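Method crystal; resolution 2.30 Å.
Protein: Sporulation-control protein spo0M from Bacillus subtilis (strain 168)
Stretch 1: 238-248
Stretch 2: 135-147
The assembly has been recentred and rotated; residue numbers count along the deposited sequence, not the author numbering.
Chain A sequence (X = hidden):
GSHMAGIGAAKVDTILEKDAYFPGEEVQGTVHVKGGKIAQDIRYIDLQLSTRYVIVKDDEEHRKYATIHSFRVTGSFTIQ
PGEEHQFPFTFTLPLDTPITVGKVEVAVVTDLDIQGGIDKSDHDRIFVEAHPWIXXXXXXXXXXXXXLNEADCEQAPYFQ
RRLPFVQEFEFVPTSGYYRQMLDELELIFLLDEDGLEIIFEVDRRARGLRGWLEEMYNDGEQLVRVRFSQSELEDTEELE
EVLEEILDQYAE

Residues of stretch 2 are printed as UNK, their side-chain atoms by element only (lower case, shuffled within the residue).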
# COMPACT_ATOMS: atom_id res chain seq x y z
N GLU A 238 24.61 16.92 6.74
CA GLU A 238 24.09 17.28 5.45
C GLU A 238 22.58 17.14 5.48
O GLU A 238 21.86 17.90 4.82
CB GLU A 238 24.70 16.39 4.37
CG GLU A 238 24.24 16.71 2.97
CD GLU A 238 24.86 17.98 2.44
OE1 GLU A 238 25.69 18.61 3.14
OE2 GLU A 238 24.52 18.34 1.29
N LEU A 239 22.12 16.22 6.33
CA LEU A 239 20.71 16.03 6.64
C LEU A 239 20.07 17.29 7.25
O LEU A 239 19.05 17.77 6.73
CB LEU A 239 20.53 14.84 7.58
CG LEU A 239 19.09 14.38 7.85
CD1 LEU A 239 18.38 14.16 6.52
CD2 LEU A 239 19.08 13.11 8.72
N GLU A 240 20.64 17.82 8.34
CA GLU A 240 20.04 19.02 8.91
C GLU A 240 20.02 20.17 7.94
O GLU A 240 19.09 20.99 7.99
CB GLU A 240 20.75 19.54 10.15
CG GLU A 240 21.17 18.56 11.18
CD GLU A 240 21.24 19.26 12.51
OE1 GLU A 240 21.16 20.52 12.52
OE2 GLU A 240 21.37 18.57 13.54
N GLU A 241 21.03 20.28 7.06
CA GLU A 241 21.02 21.48 6.22
C GLU A 241 20.04 21.29 5.07
O GLU A 241 19.40 22.25 4.63
CB GLU A 241 22.41 21.83 5.67
CG GLU A 241 23.59 21.46 6.54
CD GLU A 241 24.92 21.96 5.95
OE1 GLU A 241 24.89 22.99 5.23
OE2 GLU A 241 25.97 21.31 6.19
N VAL A 242 19.86 20.04 4.63
CA VAL A 242 18.84 19.78 3.63
C VAL A 242 17.45 20.07 4.21
O VAL A 242 16.61 20.69 3.55
CB VAL A 242 18.90 18.32 3.11
CG1 VAL A 242 17.70 18.00 2.22
CG2 VAL A 242 20.20 18.07 2.36
N LEU A 243 17.24 19.67 5.45
CA LEU A 243 15.97 19.91 6.12
C LEU A 243 15.72 21.41 6.33
O LEU A 243 14.62 21.91 6.07
CB LEU A 243 15.93 19.13 7.44
CG LEU A 243 15.90 17.62 7.17
CD1 LEU A 243 16.09 16.81 8.42
CD2 LEU A 243 14.62 17.22 6.43
N GLU A 244 16.77 22.13 6.74
CA GLU A 244 16.70 23.61 6.86
C GLU A 244 16.27 24.26 5.53
O GLU A 244 15.37 25.12 5.49
CB GLU A 244 18.06 24.14 7.33
CG GLU A 244 18.05 25.58 7.84
CD GLU A 244 19.41 26.03 8.37
OE1 GLU A 244 20.45 25.65 7.79
OE2 GLU A 244 19.45 26.69 9.43
N GLU A 245 16.90 23.82 4.43
CA GLU A 245 16.52 24.30 3.09
C GLU A 245 15.07 24.00 2.72
O GLU A 245 14.38 24.86 2.16
CB GLU A 245 17.44 23.71 2.00
CG GLU A 245 17.25 24.41 0.64
CD GLU A 245 18.43 24.23 -0.31
OE1 GLU A 245 19.50 23.76 0.12
OE2 GLU A 245 18.28 24.57 -1.51
N ILE A 246 14.63 22.76 2.97
CA ILE A 246 13.25 22.37 2.68
C ILE A 246 12.27 23.24 3.46
O ILE A 246 11.28 23.72 2.89
CB ILE A 246 12.99 20.87 3.03
CG1 ILE A 246 13.88 19.96 2.18
CG2 ILE A 246 11.53 20.54 2.80
CD1 ILE A 246 13.81 18.47 2.51
N LEU A 247 12.56 23.46 4.74
CA LEU A 247 11.70 24.30 5.58
C LEU A 247 11.72 25.77 5.16
O LEU A 247 10.77 26.50 5.46
CB LEU A 247 12.09 24.18 7.05
CG LEU A 247 11.95 22.79 7.67
CD1 LEU A 247 12.39 22.84 9.12
CD2 LEU A 247 10.52 22.28 7.52
N ASP A 248 12.78 26.21 4.46
CA ASP A 248 12.89 27.63 4.14
C ASP A 248 11.76 28.08 3.24
O ASP A 248 11.42 29.26 3.22
CB ASP A 248 14.23 27.95 3.45
CG ASP A 248 14.31 29.41 2.97
OD1 ASP A 248 14.60 30.30 3.80
OD2 ASP A 248 14.10 29.67 1.76
N UNK A 135 15.14 8.31 13.29
CA UNK A 135 15.67 8.94 14.49
C UNK A 135 16.69 10.04 14.13
O UNK A 135 16.79 11.06 14.82
o UNK A 135 16.29 7.45 18.94
o UNK A 135 17.19 6.14 17.42
c UNK A 135 16.72 7.24 17.79
c UNK A 135 16.30 7.89 15.39
c UNK A 135 16.66 8.39 16.78
N UNK A 136 17.39 9.85 13.01
CA UNK A 136 18.27 10.87 12.47
C UNK A 136 17.45 12.08 12.05
O UNK A 136 17.82 13.22 12.37
c UNK A 136 20.20 9.40 11.68
c UNK A 136 19.08 10.35 11.28
n UNK A 136 20.87 8.83 10.69
o UNK A 136 20.45 9.17 12.87
N UNK A 137 16.35 11.85 11.33
CA UNK A 137 15.51 12.96 10.90
C UNK A 137 14.95 13.71 12.11
O UNK A 137 14.90 14.94 12.12
c UNK A 137 14.89 11.78 8.77
c UNK A 137 14.35 12.51 10.00
c UNK A 137 13.54 13.72 9.55
N UNK A 138 14.55 12.97 13.14
CA UNK A 138 13.91 13.55 14.32
C UNK A 138 14.89 14.43 15.09
O UNK A 138 14.56 15.55 15.51
c UNK A 138 11.02 12.45 14.36
c UNK A 138 11.92 10.40 15.59
c UNK A 138 13.38 12.45 15.24
c UNK A 138 12.26 11.59 14.65
N UNK A 139 16.10 13.90 15.28
CA UNK A 139 17.15 14.65 15.93
C UNK A 139 17.51 15.89 15.13
O UNK A 139 17.65 16.98 15.69
c UNK A 139 20.84 13.61 16.76
o UNK A 139 21.92 14.11 17.15
c UNK A 139 18.38 13.78 16.13
c UNK A 139 19.62 14.52 16.61
o UNK A 139 20.71 12.39 16.50
N UNK A 140 17.61 15.73 13.81
CA UNK A 140 17.89 16.84 12.90
C UNK A 140 16.86 17.96 13.01
O UNK A 140 17.23 19.13 13.05
c UNK A 140 17.97 16.34 11.47
N UNK A 141 15.59 17.60 13.02
CA UNK A 141 14.50 18.56 13.13
C UNK A 141 14.55 19.28 14.49
O UNK A 141 14.41 20.51 14.55
c UNK A 141 12.01 18.83 13.40
c UNK A 141 12.85 18.57 10.49
c UNK A 141 13.12 17.89 12.96
c UNK A 141 12.91 17.45 11.51
N UNK A 142 14.78 18.54 15.57
CA UNK A 142 14.80 19.23 16.86
C UNK A 142 16.01 20.16 16.97
O UNK A 142 15.91 21.24 17.55
c UNK A 142 13.61 17.33 18.13
c UNK A 142 13.56 16.60 19.47
c UNK A 142 14.81 18.25 18.03
o UNK A 142 12.53 16.68 20.18
o UNK A 142 14.55 15.89 19.77
N UNK A 143 17.13 19.77 16.36
CA UNK A 143 18.33 20.62 16.40
C UNK A 143 18.09 21.97 15.74
O UNK A 143 18.63 22.97 16.19
n UNK A 143 20.67 17.80 15.90
c UNK A 143 19.50 19.92 15.73
c UNK A 143 20.01 18.75 16.55
o UNK A 143 19.78 18.69 17.76
N UNK A 144 17.24 21.99 14.72
CA UNK A 144 16.91 23.23 14.03
C UNK A 144 16.09 24.16 14.91
O UNK A 144 15.89 25.31 14.55
c UNK A 144 16.16 22.97 12.72
c UNK A 144 16.91 22.36 11.54
c UNK A 144 18.12 23.22 11.19
c UNK A 144 16.00 22.25 10.33
N UNK A 145 15.69 23.71 16.10
CA UNK A 145 14.71 24.47 16.87
C UNK A 145 13.27 23.99 16.91
O UNK A 145 12.36 24.80 16.95
N UNK A 146 13.06 22.68 16.84
CA UNK A 146 11.73 22.13 17.07
C UNK A 146 11.72 21.17 18.26
O UNK A 146 12.76 20.70 18.68
c UNK A 146 10.04 24.01 12.70
c UNK A 146 9.09 23.50 13.56
c UNK A 146 11.36 23.67 12.85
c UNK A 146 10.81 22.31 14.75
c UNK A 146 9.48 22.66 14.59
c UNK A 146 11.21 21.41 15.84
c UNK A 146 11.75 22.82 13.87
N UNK A 147 10.53 20.89 18.79
CA UNK A 147 10.42 19.86 19.82
C UNK A 147 9.24 18.94 19.44
O UNK A 147 8.16 19.42 19.07
n UNK A 147 6.11 21.46 22.98
c UNK A 147 6.83 20.35 23.04
n UNK A 147 8.15 20.40 22.91
c UNK A 147 10.38 19.55 22.37
c UNK A 147 10.25 20.50 21.20
n UNK A 147 6.22 19.18 23.22
c UNK A 147 9.03 19.22 22.95

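Position 135 carries three carbons, the third bearing two oxygens. It lies in the helix and makes no contact with stretch 1. Three carbons ending in a carboxylate give Glu-135.

Position 136 has two carbons, the second carrying one oxygen and one nitrogen. Its CB lies 3.8 Å from CD2 of Leu-239. A short side chain ending in an amide is Asn-136. Its ND2 is hydrogen-bonded elsewhere in the structure.

Position 137 has three carbons, forked at the first. The fork touches Leu-239 and Leu-243. This is Val-137. Its CG1 is 4.2 Å from CD1 of Leu-243, and its CG2 is 4.4 Å from CD2 of Leu-239.

Position 138 has four carbons, forked at the second. Its CB points away from stretch 1, and nothing there is touched. The fork one carbon further out identifies Leu-138.

Position 139 has three carbons and a terminal pair of oxygens. It makes no contact with stretch 1. It is Glu-139.

Position 140 has a single carbon, which points toward stretch 1. That CB is 3.6 Å from CD1 of Leu-243, 3.9 Å from CG of Glu-240 and 4.3 Å from CG of Leu-239. One carbon means Ala-140. Its CA is 5.0 Å from the CA of Glu-240, so the backbones come close here.

Position 141 has four carbons, forked at the first, with one arm two carbons long. The CB points away, but the long arm comes back toward Leu-243. This is Ile-141, with its CD1 4.2 Å from CD1 of Leu-243.

Position 142 has three carbons and two terminal oxygens. Its CA-to-CB bond points away, and it touches nothing on stretch 1. It is Glu-142.

Position 143 has two carbons, the second with one oxygen and one nitrogen. Its CA-to-CB bond points toward stretch 1, and its nitrogen lies 2.6 Å from OE2 of Glu-240. It is Asn-143, and its ND2 donates a hydrogen bond to that oxygen.

Position 144 has four carbons, forked at the second. The fork touches Glu-240, Leu-243, Glu-244 and Leu-247. This is Leu-144. Its CD1 is 3.9 Å from CD1 of Leu-247 and 3.7 Å from the backbone N of Glu-244.

Position 145 has no side-chain atoms. Its phi is positive, 103°, and a CB would jam against the preceding carbonyl O. It is Gly-145, where the chain leaves helical geometry.

Position 146 has one carbon followed by a six-carbon ring. The ring meets Leu-247 obliquely. It is Phe-146, with CE1 4.0 Å from CD1 of Leu-247.

Position 147 has three carbons, a nitrogen, then a carbon with two more nitrogens. It is out of reach of stretch 1. The guanidinium marks Arg-147.

The two helix axes cross at -61° and approach to 9.1 Å. Leu-239, Leu-243 and Leu-247 point toward stretch 2 and form an apolar row. The single methyl of Ala-140 meets Leu-243 and Glu-240 directly, where the two backbones come nearest. Leu-144 and Phe-146 extend the packing to Leu-247. The Asn-143 to Glu-240 bond adds a polar link beside this apolar contact.

Stretch 2 135-147: ENVLEAIENLGFR
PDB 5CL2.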